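Local coordinates for protein glycerol dehydrogenase (PDB 1TA9) that catalyses the NAD-dependent oxidation of glycerol to dihydroxyacetone, probably with zinc as its cofactor, and so serves the assimilation of glycerol, at residues V295-N298 / T299-G303; A256-A259 / G260-A264; F79-S82 / Y83-V86; I263-A266 / C267-T270; Q100-W103 / N104-N108. All blocks are in the same frame, centred on the assembly; numbering follows the deposited sequence.

Contact 1 of 5, residues V295-N298 / T299-G303; sequences VEAN and TLMSG
Met301 lays its side chain across that of Glu296 at about a right angle, five residues along helix 289-307. A bend at its last torsion, chi3 -124°, turns the methyl CE back toward the preceding turn, where it sits 3.5 Å from Glu296 CD and 3.8 Å from Ala297 CB. Leu300 instead runs alongside Glu296, pointing the same way, with its branch CD2 3.7 Å from Glu296 OE1. The carboxylate thus leaves the helix between apolar neighbours, and its charge is met across the interface: Arg64 of the second subunit forms a salt bridge with it, and the backbone N atoms of Ile258 and Ala259 of that subunit bond to its two oxygens. Shortening Glu296 to an alanine removes the carboxylate and is likely to leave that arginine without its mate and those two N-H groups without their acceptor. Val295 and Thr299 also lie side by side; Thr299 OG1 donates to Val295 O at 2.8 Å, an acceptor it shares with Thr299 N. Beyond it the backbone widens: Met301 N reaches Glu296 O at 3.0 Å and Ser302 N reaches Ala297 O at 2.8 Å. On another side of the helix Ser302 OG bonds to Asp182, a ligand of the potassium ion. The arrangement is a pi-bulge in a buried helix that borders both the metal-bearing active site and a subunit interface.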
loop_
_atom_site.group_PDB
_atom_site.type_symbol
_atom_site.label_atom_id
_atom_site.label_comp_id
_atom_site.label_asym_id
_atom_site.label_seq_id
_atom_site.Cartn_x
_atom_site.Cartn_y
_atom_site.Cartn_z
ATOM N N VAL B 295 11.253 -28.032 14.519
ATOM C CA VAL B 295 11.288 -29.490 14.537
ATOM C C VAL B 295 10.015 -29.939 13.817
ATOM O O VAL B 295 10.042 -30.877 13.011
ATOM C CB VAL B 295 11.309 -30.059 15.978
ATOM C CG1 VAL B 295 11.052 -31.563 15.948
ATOM C CG2 VAL B 295 12.668 -29.786 16.620
ATOM N N GLU B 296 8.902 -29.256 14.083
ATOM C CA GLU B 296 7.653 -29.616 13.412
ATOM C C GLU B 296 7.756 -29.330 11.911
ATOM O O GLU B 296 7.307 -30.124 11.091
ATOM C CB GLU B 296 6.445 -28.853 13.988
ATOM C CG GLU B 296 5.132 -29.346 13.368
ATOM C CD GLU B 296 3.938 -28.434 13.596
ATOM O OE1 GLU B 296 3.008 -28.491 12.760
ATOM O OE2 GLU B 296 3.908 -27.679 14.591
ATOM N N ALA B 297 8.347 -28.196 11.549
ATOM C CA ALA B 297 8.490 -27.841 10.139
ATOM C C ALA B 297 9.387 -28.834 9.400
ATOM O O ALA B 297 9.081 -29.254 8.282
ATOM C CB ALA B 297 9.059 -26.431 10.009
ATOM N N ASN B 298 10.490 -29.210 10.035
ATOM C CA ASN B 298 11.440 -30.143 9.439
ATOM C C ASN B 298 10.897 -31.557 9.302
ATOM O O ASN B 298 11.298 -32.299 8.407
ATOM C CB ASN B 298 12.717 -30.215 10.286
ATOM C CG ASN B 298 13.619 -29.015 10.096
ATOM O OD1 ASN B 298 13.252 -28.040 9.441
ATOM N ND2 ASN B 298 14.811 -29.080 10.677
ATOM N N THR B 299 9.996 -31.932 10.200
ATOM C CA THR B 299 9.461 -33.288 10.211
ATOM C C THR B 299 8.045 -33.436 9.672
ATOM O O THR B 299 7.840 -34.030 8.614
ATOM C CB THR B 299 9.512 -33.859 11.641
ATOM O OG1 THR B 299 10.738 -33.450 12.267
ATOM C CG2 THR B 299 9.470 -35.382 11.610
ATOM N N LEU B 300 7.068 -32.901 10.393
ATOM C CA LEU B 300 5.675 -33.014 9.966
ATOM C C LEU B 300 5.324 -32.205 8.720
ATOM O O LEU B 300 4.846 -32.762 7.727
ATOM C CB LEU B 300 4.734 -32.608 11.105
ATOM C CG LEU B 300 3.228 -32.665 10.826
ATOM C CD1 LEU B 300 2.789 -34.104 10.573
ATOM C CD2 LEU B 300 2.477 -32.084 12.012
ATOM N N MET B 301 5.561 -30.898 8.762
ATOM C CA MET B 301 5.222 -30.043 7.627
ATOM C C MET B 301 5.976 -30.401 6.351
ATOM O O MET B 301 5.375 -30.599 5.292
ATOM C CB MET B 301 5.465 -28.576 7.980
ATOM C CG MET B 301 4.600 -28.059 9.119
ATOM S SD MET B 301 4.984 -26.340 9.462
ATOM C CE MET B 301 5.414 -26.393 11.233
ATOM N N SER B 302 7.294 -30.478 6.440
ATOM C CA SER B 302 8.069 -30.815 5.262
ATOM C C SER B 302 7.675 -32.205 4.753
ATOM O O SER B 302 7.559 -32.426 3.547
ATOM C CB SER B 302 9.559 -30.759 5.585
ATOM O OG SER B 302 10.319 -30.855 4.397
ATOM N N GLY B 303 7.446 -33.128 5.682
ATOM C CA GLY B 303 7.062 -34.481 5.317
ATOM C C GLY B 303 5.745 -34.563 4.568
ATOM O O GLY B 303 5.693 -35.087 3.458
#

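Contact 2 of 5, residues A256-A259 / G260-A264; sequences ASIA and GRYIA
The backbone enters helix 258-284 here, with Tyr262 N bonded to Ile258 O at 3.1 Å, nearly in line with the carbonyl, and Ile263 N bonded to Ala259 O at 3.0 Å. Just ahead of that first turn, Ser257 OG accepts from Gly260 N at 3.1 Å, the N-H pointing well at the oxygen (158°). Its chi1 of 66° sets OG between the backbone N and the carbonyl carbon, from where it can reach forward over the turn. This is a classical serine N-cap, and an alanine at Ser257 would probably leave Gly260 N without its acceptor. The start of the helix also lies against the second subunit, where Ala259 packs on Leu300 of that chain. Across the first turn, Ile258 and Tyr262 run side by side in the same direction; the branch CG2 of Ile258 lies 3.8 Å from Tyr262 CD2, while Ile258 O sits at the ring edge, 3.5 Å from the same CD2. The ring's hydroxyl has its partner in Asp269 of the second subunit. Arg261 stretches away with an extended chain to a salt bridge with Glu241, on helix 223-245.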
loop_
_atom_site.group_PDB
_atom_site.type_symbol
_atom_site.label_atom_id
_atom_site.label_comp_id
_atom_site.label_asym_id
_atom_site.label_seq_id
_atom_site.Cartn_x
_atom_site.Cartn_y
_atom_site.Cartn_z
ATOM N N ALA B 256 -2.832 -33.356 -6.802
ATOM C CA ALA B 256 -2.465 -32.728 -5.543
ATOM C C ALA B 256 -3.657 -32.088 -4.837
ATOM O O ALA B 256 -4.467 -31.401 -5.456
ATOM C CB ALA B 256 -1.383 -31.678 -5.784
ATOM N N SER B 257 -3.754 -32.320 -3.532
ATOM C CA SER B 257 -4.824 -31.740 -2.733
ATOM C C SER B 257 -4.441 -30.306 -2.361
ATOM O O SER B 257 -3.270 -29.927 -2.418
ATOM C CB SER B 257 -5.020 -32.547 -1.447
ATOM O OG SER B 257 -3.873 -32.441 -0.620
ATOM N N ILE B 258 -5.432 -29.509 -1.985
ATOM C CA ILE B 258 -5.179 -28.134 -1.576
ATOM C C ILE B 258 -4.513 -28.176 -0.198
ATOM O O ILE B 258 -3.603 -27.401 0.093
ATOM C CB ILE B 258 -6.503 -27.331 -1.507
ATOM C CG1 ILE B 258 -7.041 -27.117 -2.929
ATOM C CG2 ILE B 258 -6.283 -25.984 -0.801
ATOM C CD1 ILE B 258 -8.402 -26.459 -2.984
ATOM N N ALA B 259 -4.956 -29.108 0.640
ATOM C CA ALA B 259 -4.408 -29.248 1.986
ATOM C C ALA B 259 -2.891 -29.444 1.971
ATOM O O ALA B 259 -2.169 -28.818 2.749
ATOM C CB ALA B 259 -5.079 -30.418 2.700
ATOM N N GLY B 260 -2.411 -30.313 1.087
ATOM C CA GLY B 260 -0.981 -30.554 1.013
ATOM C C GLY B 260 -0.225 -29.287 0.645
ATOM O O GLY B 260 0.861 -29.016 1.167
ATOM N N ARG B 261 -0.805 -28.503 -0.254
ATOM C CA ARG B 261 -0.173 -27.267 -0.692
ATOM C C ARG B 261 -0.059 -26.270 0.461
ATOM O O ARG B 261 0.926 -25.545 0.564
ATOM C CB ARG B 261 -0.967 -26.655 -1.844
ATOM C CG ARG B 261 -0.239 -25.522 -2.545
ATOM C CD ARG B 261 -1.004 -25.048 -3.758
ATOM N NE ARG B 261 -0.179 -24.180 -4.597
ATOM C CZ ARG B 261 -0.600 -23.621 -5.727
ATOM N NH1 ARG B 261 -1.838 -23.839 -6.151
ATOM N NH2 ARG B 261 0.218 -22.851 -6.433
ATOM N N TYR B 262 -1.059 -26.243 1.336
ATOM C CA TYR B 262 -1.032 -25.328 2.475
ATOM C C TYR B 262 -0.059 -25.795 3.551
ATOM O O TYR B 262 0.507 -24.978 4.281
ATOM C CB TYR B 262 -2.435 -25.164 3.066
ATOM C CG TYR B 262 -3.185 -23.990 2.479
ATOM C CD1 TYR B 262 -3.304 -22.794 3.184
ATOM C CD2 TYR B 262 -3.747 -24.064 1.202
ATOM C CE1 TYR B 262 -3.965 -21.699 2.635
ATOM C CE2 TYR B 262 -4.407 -22.978 0.645
ATOM C CZ TYR B 262 -4.513 -21.798 1.366
ATOM O OH TYR B 262 -5.162 -20.719 0.814
ATOM N N ILE B 263 0.141 -27.104 3.657
ATOM C CA ILE B 263 1.084 -27.624 4.644
ATOM C C ILE B 263 2.495 -27.277 4.172
ATOM O O ILE B 263 3.377 -27.005 4.984
ATOM C CB ILE B 263 0.931 -29.152 4.824
ATOM C CG1 ILE B 263 -0.475 -29.462 5.353
ATOM C CG2 ILE B 263 1.977 -29.675 5.808
ATOM C CD1 ILE B 263 -0.797 -30.943 5.444
ATOM N N ALA B 264 2.702 -27.276 2.856
ATOM C CA ALA B 264 4.004 -26.917 2.300
ATOM C C ALA B 264 4.239 -25.437 2.607
ATOM O O ALA B 264 5.358 -25.025 2.916
ATOM C CB ALA B 264 4.031 -27.151 0.792
#

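Contact 3 of 5, residues F79-S82 / Y83-V86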
loop_
_atom_site.group_PDB
_atom_site.type_symbol
_atom_site.label_atom_id
_atom_site.label_comp_id
_atom_site.label_asym_id
_atom_site.label_seq_id
_atom_site.Cartn_x
_atom_site.Cartn_y
_atom_site.Cartn_z
ATOM N N PHE B 79 9.699 -39.513 25.133
ATOM C CA PHE B 79 9.988 -40.942 25.204
ATOM C C PHE B 79 9.641 -41.533 26.568
ATOM O O PHE B 79 9.474 -42.744 26.689
ATOM C CB PHE B 79 11.462 -41.232 24.883
ATOM C CG PHE B 79 11.828 -41.038 23.432
ATOM C CD1 PHE B 79 10.852 -41.038 22.438
ATOM C CD2 PHE B 79 13.160 -40.892 23.057
ATOM C CE1 PHE B 79 11.199 -40.896 21.090
ATOM C CE2 PHE B 79 13.517 -40.751 21.716
ATOM C CZ PHE B 79 12.531 -40.754 20.728
ATOM N N THR B 80 9.529 -40.689 27.593
ATOM C CA THR B 80 9.183 -41.177 28.928
ATOM C C THR B 80 7.680 -41.403 29.027
ATOM O O THR B 80 7.179 -41.878 30.045
ATOM C CB THR B 80 9.599 -40.189 30.043
ATOM O OG1 THR B 80 8.866 -38.965 29.904
ATOM C CG2 THR B 80 11.094 -39.906 29.976
ATOM N N ARG B 81 6.970 -41.052 27.959
ATOM C CA ARG B 81 5.520 -41.219 27.880
ATOM C C ARG B 81 5.191 -42.132 26.696
ATOM O O ARG B 81 4.102 -42.059 26.134
ATOM C CB ARG B 81 4.833 -39.863 27.668
ATOM C CG ARG B 81 4.981 -38.873 28.812
ATOM C CD ARG B 81 4.225 -37.578 28.521
ATOM N NE ARG B 81 4.922 -36.720 27.565
ATOM C CZ ARG B 81 5.993 -35.990 27.864
ATOM N NH1 ARG B 81 6.493 -36.014 29.093
ATOM N NH2 ARG B 81 6.560 -35.227 26.938
ATOM N N SER B 82 6.133 -42.991 26.325
ATOM C CA SER B 82 5.951 -43.894 25.191
ATOM C C SER B 82 4.692 -44.759 25.200
ATOM O O SER B 82 3.947 -44.778 24.221
ATOM C CB SER B 82 7.174 -44.802 25.044
ATOM O OG SER B 82 8.339 -44.048 24.765
ATOM N N TYR B 83 4.450 -45.475 26.292
ATOM C CA TYR B 83 3.286 -46.355 26.365
ATOM C C TYR B 83 1.973 -45.664 26.022
ATOM O O TYR B 83 1.131 -46.220 25.322
ATOM C CB TYR B 83 3.177 -46.992 27.753
ATOM C CG TYR B 83 2.079 -48.027 27.827
ATOM C CD1 TYR B 83 0.841 -47.721 28.388
ATOM C CD2 TYR B 83 2.266 -49.301 27.293
ATOM C CE1 TYR B 83 -0.190 -48.659 28.412
ATOM C CE2 TYR B 83 1.244 -50.247 27.312
ATOM C CZ TYR B 83 0.020 -49.918 27.872
ATOM O OH TYR B 83 -0.997 -50.847 27.882
ATOM N N MET B 84 1.813 -44.450 26.529
ATOM C CA MET B 84 0.625 -43.636 26.309
ATOM C C MET B 84 0.212 -43.575 24.838
ATOM O O MET B 84 -0.978 -43.528 24.509
ATOM C CB MET B 84 0.914 -42.234 26.839
ATOM C CG MET B 84 -0.059 -41.162 26.450
ATOM S SD MET B 84 0.492 -39.618 27.194
ATOM C CE MET B 84 -0.955 -38.592 26.927
ATOM N N TYR B 85 1.201 -43.581 23.955
ATOM C CA TYR B 85 0.937 -43.517 22.527
ATOM C C TYR B 85 1.055 -44.893 21.878
ATOM O O TYR B 85 0.211 -45.284 21.070
ATOM C CB TYR B 85 1.914 -42.537 21.879
ATOM C CG TYR B 85 1.865 -41.159 22.505
ATOM C CD1 TYR B 85 0.773 -40.318 22.296
ATOM C CD2 TYR B 85 2.899 -40.707 23.328
ATOM C CE1 TYR B 85 0.711 -39.057 22.889
ATOM C CE2 TYR B 85 2.844 -39.447 23.928
ATOM C CZ TYR B 85 1.748 -38.630 23.702
ATOM O OH TYR B 85 1.688 -37.384 24.279
ATOM N N VAL B 86 2.098 -45.630 22.242
ATOM C CA VAL B 86 2.315 -46.954 21.677
ATOM C C VAL B 86 1.132 -47.889 21.915
ATOM O O VAL B 86 0.836 -48.746 21.081
ATOM C CB VAL B 86 3.588 -47.609 22.262
ATOM C CG1 VAL B 86 3.716 -49.048 21.767
ATOM C CG2 VAL B 86 4.812 -46.809 21.864
#
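Arg81 and Ser82 meet Met84, Tyr85 and Val86 in a local contact at the start of the short helix 82-86, which follows strand 71-75 in the nucleotide-binding part of the fold. One carbonyl closes the turn: Ser82 O takes Val86 N at 2.8 Å in an almost straight bond (174°) and Tyr85 N at 3.0 Å, the latter from above the carbonyl plane. Val86 CG2 comes within 3.2 Å of that same oxygen. The hydroxyl of Ser82 turns back instead, OG donating to Phe79 O at 2.6 Å; its position anti to the carbonyl carbon (chi1 -63°) directs it toward the preceding 3-10 turn and so ties that turn to the helix. In this way the chain passes from a 3-10 segment into an alpha-helix on the parallel sheet of a Rossmann-like domain, where Val86 packs on strand 172-176 and Phe79 meets Phe212 edge-to-face. Arg81 O lies 3.3 Å from Met84 CB and, obliquely to the ring, 3.3 Å from Tyr85 CD2. Met84 CG stands over the centre of the Tyr85 ring, 4.0 Å above its plane. The polar ends of Arg81 and Tyr85 both reach Asp63 of the second subunit, the arginine by a salt bridge and the tyrosine through its hydroxyl.

Contact 4 of 5, residues I263-A266 / C267-T270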
loop_
_atom_site.group_PDB
_atom_site.type_symbol
_atom_site.label_atom_id
_atom_site.label_comp_id
_atom_site.label_asym_id
_atom_site.label_seq_id
_atom_site.Cartn_x
_atom_site.Cartn_y
_atom_site.Cartn_z
ATOM N N ILE B 263 0.141 -27.104 3.657
ATOM C CA ILE B 263 1.084 -27.624 4.644
ATOM C C ILE B 263 2.495 -27.277 4.172
ATOM O O ILE B 263 3.377 -27.005 4.984
ATOM C CB ILE B 263 0.931 -29.152 4.824
ATOM C CG1 ILE B 263 -0.475 -29.462 5.353
ATOM C CG2 ILE B 263 1.977 -29.675 5.808
ATOM C CD1 ILE B 263 -0.797 -30.943 5.444
ATOM N N ALA B 264 2.702 -27.276 2.856
ATOM C CA ALA B 264 4.004 -26.917 2.300
ATOM C C ALA B 264 4.239 -25.437 2.607
ATOM O O ALA B 264 5.358 -25.025 2.916
ATOM C CB ALA B 264 4.031 -27.151 0.792
ATOM N N ARG B 265 3.177 -24.641 2.522
ATOM C CA ARG B 265 3.273 -23.214 2.811
ATOM C C ARG B 265 3.586 -23.024 4.296
ATOM O O ARG B 265 4.369 -22.150 4.667
ATOM C CB ARG B 265 1.958 -22.506 2.469
ATOM C CG ARG B 265 1.993 -21.004 2.720
ATOM C CD ARG B 265 2.795 -20.276 1.655
ATOM N NE ARG B 265 3.304 -18.993 2.132
ATOM C CZ ARG B 265 3.898 -18.090 1.357
ATOM N NH1 ARG B 265 4.052 -18.324 0.056
ATOM N NH2 ARG B 265 4.361 -16.964 1.885
ATOM N N ALA B 266 2.967 -23.847 5.138
ATOM C CA ALA B 266 3.192 -23.785 6.577
ATOM C C ALA B 266 4.676 -23.995 6.846
ATOM O O ALA B 266 5.272 -23.332 7.698
ATOM C CB ALA B 266 2.365 -24.858 7.288
ATOM N N CYS B 267 5.269 -24.923 6.105
ATOM C CA CYS B 267 6.691 -25.218 6.242
ATOM C C CYS B 267 7.511 -23.963 5.910
ATOM O O CYS B 267 8.320 -23.504 6.717
ATOM C CB CYS B 267 7.069 -26.354 5.291
ATOM S SG CYS B 267 8.776 -26.910 5.430
ATOM N N LYS B 268 7.293 -23.418 4.719
ATOM C CA LYS B 268 8.000 -22.217 4.267
ATOM C C LYS B 268 7.878 -21.069 5.272
ATOM O O LYS B 268 8.874 -20.458 5.666
ATOM C CB LYS B 268 7.441 -21.767 2.914
ATOM C CG LYS B 268 8.036 -20.474 2.363
ATOM C CD LYS B 268 7.330 -20.074 1.071
ATOM C CE LYS B 268 8.000 -18.895 0.380
ATOM N NZ LYS B 268 7.911 -17.649 1.180
ATOM N N ASP B 269 6.648 -20.782 5.685
ATOM C CA ASP B 269 6.385 -19.697 6.626
ATOM C C ASP B 269 7.050 -19.884 7.982
ATOM O O ASP B 269 7.571 -18.931 8.566
ATOM C CB ASP B 269 4.881 -19.536 6.843
ATOM C CG ASP B 269 4.175 -18.936 5.641
ATOM O OD1 ASP B 269 2.937 -18.780 5.709
ATOM O OD2 ASP B 269 4.849 -18.622 4.635
ATOM N N THR B 270 7.017 -21.110 8.490
ATOM C CA THR B 270 7.611 -21.406 9.793
ATOM C C THR B 270 9.128 -21.237 9.768
ATOM O O THR B 270 9.724 -20.703 10.711
ATOM C CB THR B 270 7.248 -22.835 10.236
ATOM O OG1 THR B 270 5.822 -22.943 10.323
ATOM C CG2 THR B 270 7.857 -23.157 11.599
#
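Arg265 and Asp269, one turn apart on helix 258-284, are joined by a salt bridge whose form follows from a bend in the arginine. Its CG is anti to the backbone N, but chi2 of 75° then turns the chain along the helix, bringing NE to 3.0 Å and NH2 to 3.2 Å from Asp269 OD2. The guanidinium and carboxylate planes stand 78° apart; both N-H groups aim poorly at the one oxygen they share, and the bonds are weak. The other oxygen, Asp269 OD1, is hydrogen-bonded to the hydroxyl of Tyr262 of the second subunit, so the carboxylate links an intrahelical ion pair to the interface. This i to i+4 pair lies on a helix of the all-helical part of the enzyme, touching helices 223-245 and 289-307 and the second subunit. Lys268 is extended until its last torsion and passes over one face of the guanidinium, with CD 3.8 Å above the plane toward its rim. Its NZ ends only 3.7 Å from Arg265 NH2; Glu272, in a salt bridge with that NZ, and Asp269 probably offset the like charges. Thr270, with chi1 -60°, folds OG1 back to Ala266 O at 2.7 Å, while its own N bonds to the same oxygen from the opposite face of the carbonyl plane. Asp269 N bonds to Arg265 O at 2.8 Å.

Contact 5 of 5, residues Q100-W103 / N104-N108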
loop_
_atom_site.group_PDB
_atom_site.type_symbol
_atom_site.label_atom_id
_atom_site.label_comp_id
_atom_site.label_asym_id
_atom_site.label_seq_id
_atom_site.Cartn_x
_atom_site.Cartn_y
_atom_site.Cartn_z
ATOM N N GLN B 100 23.725 -49.102 18.211
ATOM C CA GLN B 100 24.243 -48.997 19.569
ATOM C C GLN B 100 24.281 -47.573 20.110
ATOM O O GLN B 100 23.988 -47.340 21.283
ATOM C CB GLN B 100 25.637 -49.620 19.649
ATOM C CG GLN B 100 26.070 -49.955 21.063
ATOM C CD GLN B 100 25.002 -50.720 21.827
ATOM O OE1 GLN B 100 24.163 -50.125 22.506
ATOM N NE2 GLN B 100 25.018 -52.042 21.705
ATOM N N ASN B 101 24.640 -46.625 19.253
ATOM C CA ASN B 101 24.720 -45.226 19.648
ATOM C C ASN B 101 23.382 -44.730 20.199
ATOM O O ASN B 101 23.329 -44.108 21.261
ATOM C CB ASN B 101 25.137 -44.372 18.447
ATOM C CG ASN B 101 25.424 -42.933 18.823
ATOM O OD1 ASN B 101 25.623 -42.080 17.954
ATOM N ND2 ASN B 101 25.455 -42.652 20.120
ATOM N N VAL B 102 22.301 -45.013 19.478
ATOM C CA VAL B 102 20.980 -44.576 19.906
ATOM C C VAL B 102 20.521 -45.294 21.169
ATOM O O VAL B 102 19.796 -44.720 21.983
ATOM C CB VAL B 102 19.940 -44.766 18.783
ATOM C CG1 VAL B 102 18.562 -44.373 19.277
ATOM C CG2 VAL B 102 20.323 -43.911 17.583
ATOM N N TRP B 103 20.938 -46.547 21.339
ATOM C CA TRP B 103 20.565 -47.288 22.541
ATOM C C TRP B 103 21.176 -46.588 23.748
ATOM O O TRP B 103 20.537 -46.442 24.790
ATOM C CB TRP B 103 21.066 -48.737 22.476
ATOM C CG TRP B 103 20.113 -49.673 21.795
ATOM C CD1 TRP B 103 20.280 -50.281 20.585
ATOM C CD2 TRP B 103 18.829 -50.085 22.278
ATOM N NE1 TRP B 103 19.178 -51.045 20.281
ATOM C CE2 TRP B 103 18.272 -50.943 21.303
ATOM C CE3 TRP B 103 18.093 -49.812 23.440
ATOM C CZ2 TRP B 103 17.009 -51.528 21.454
ATOM C CZ3 TRP B 103 16.837 -50.394 23.590
ATOM C CH2 TRP B 103 16.310 -51.242 22.600
ATOM N N ASN B 104 22.417 -46.143 23.595
ATOM C CA ASN B 104 23.120 -45.460 24.672
ATOM C C ASN B 104 22.476 -44.113 24.978
ATOM O O ASN B 104 22.331 -43.727 26.139
ATOM C CB ASN B 104 24.583 -45.233 24.284
ATOM C CG ASN B 104 25.316 -46.527 23.964
ATOM O OD1 ASN B 104 26.438 -46.502 23.459
ATOM N ND2 ASN B 104 24.690 -47.660 24.261
ATOM N N ILE B 105 22.080 -43.410 23.921
ATOM C CA ILE B 105 21.486 -42.083 24.041
ATOM C C ILE B 105 20.041 -41.981 24.536
ATOM O O ILE B 105 19.747 -41.160 25.404
ATOM C CB ILE B 105 21.574 -41.333 22.691
ATOM C CG1 ILE B 105 23.038 -41.194 22.270
ATOM C CG2 ILE B 105 20.935 -39.953 22.808
ATOM C CD1 ILE B 105 23.221 -40.542 20.915
ATOM N N CYS B 106 19.137 -42.801 24.009
ATOM C CA CYS B 106 17.745 -42.665 24.424
ATOM C C CYS B 106 16.820 -43.868 24.262
ATOM O O CYS B 106 15.771 -43.927 24.902
ATOM C CB CYS B 106 17.130 -41.492 23.664
ATOM S SG CYS B 106 17.128 -41.755 21.866
ATOM N N ALA B 107 17.186 -44.810 23.401
ATOM C CA ALA B 107 16.344 -45.979 23.146
ATOM C C ALA B 107 15.832 -46.705 24.393
ATOM O O ALA B 107 14.729 -47.251 24.382
ATOM C CB ALA B 107 17.078 -46.952 22.242
ATOM N N ASN B 108 16.622 -46.716 25.462
ATOM C CA ASN B 108 16.205 -47.391 26.686
ATOM C C ASN B 108 15.053 -46.687 27.388
ATOM O O ASN B 108 14.297 -47.315 28.131
ATOM C CB ASN B 108 17.388 -47.540 27.649
ATOM C CG ASN B 108 18.332 -48.649 27.233
ATOM O OD1 ASN B 108 17.905 -49.778 26.996
ATOM N ND2 ASN B 108 19.620 -48.337 27.145
HETATM O O HOH W 1 18.874 -45.095 26.167
#
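The indole of Trp103 carries the methyl of Ala107 on one face, with CB 3.2 Å above the ring plane, toward its rim, and 3.3 Å from Trp103 CE3. Asn108 crosses the tryptophan at about a right angle, its amide inclined 47° to the ring and OD1 obliquely placed 3.6 Å from Trp103 CE3. The indole NE1 bonds to Leu124 O, which fixes the ring against strand 120-125. A second pair of flat groups is nearly parallel: the amides of Gln100 and Asn104 differ by only 14°, and Asn104 ND2 gives a weak bond to Gln100 OE1 at 3.1 Å. Gln100 reaches it through a bend at chi2 (49°), which turns the amide toward Asn104, one turn further along the helix. Beside them Ile105 CD1 packs 3.2 Å from Asn101 ND2. The helix widens in the middle, where Val102 O receives Cys106 N at 2.9 Å and Ala107 N at 3.0 Å from opposite faces of its carbonyl plane. A water then bridges the opened turn, donating to Trp103 O and accepting from Asn108 N. Val102 CG1 and Cys106 SG touch on the inner side, both residues packing on Thr177; this residue and Asp99, whose carboxylate takes Val102 N, probably bind NAD. The arrangement is a pi-bulged helix in a beta-alpha-beta crossover, between parallel strands 93-98 and 120-125 of a Rossmann-like nucleotide-binding domain.

From the N terminus, contact 3 comes first, closing the turn that leads from strand 71-75 into helix 82-86; contact 5 follows at the start of helix 100-115. The two touch where Phe79 CE2 lies 3.8 Å from Cys106 SG, joining neighbouring elements around the parallel sheet. The chain then moves to the helical part, where contacts 2 and 4 run consecutively on helix 258-284, overlapping at Ile263 and Ala264, and contact 1 follows on helix 289-307. All are local; apart from that overlap they follow in series, and none nests or crosses. Met301 packs contact 1 against contact 4 and, through Ile263, contact 2; contacts 1 to 4 each reach the second subunit. Contacts 2 and 5 lie on opposite sides of the chain's centre.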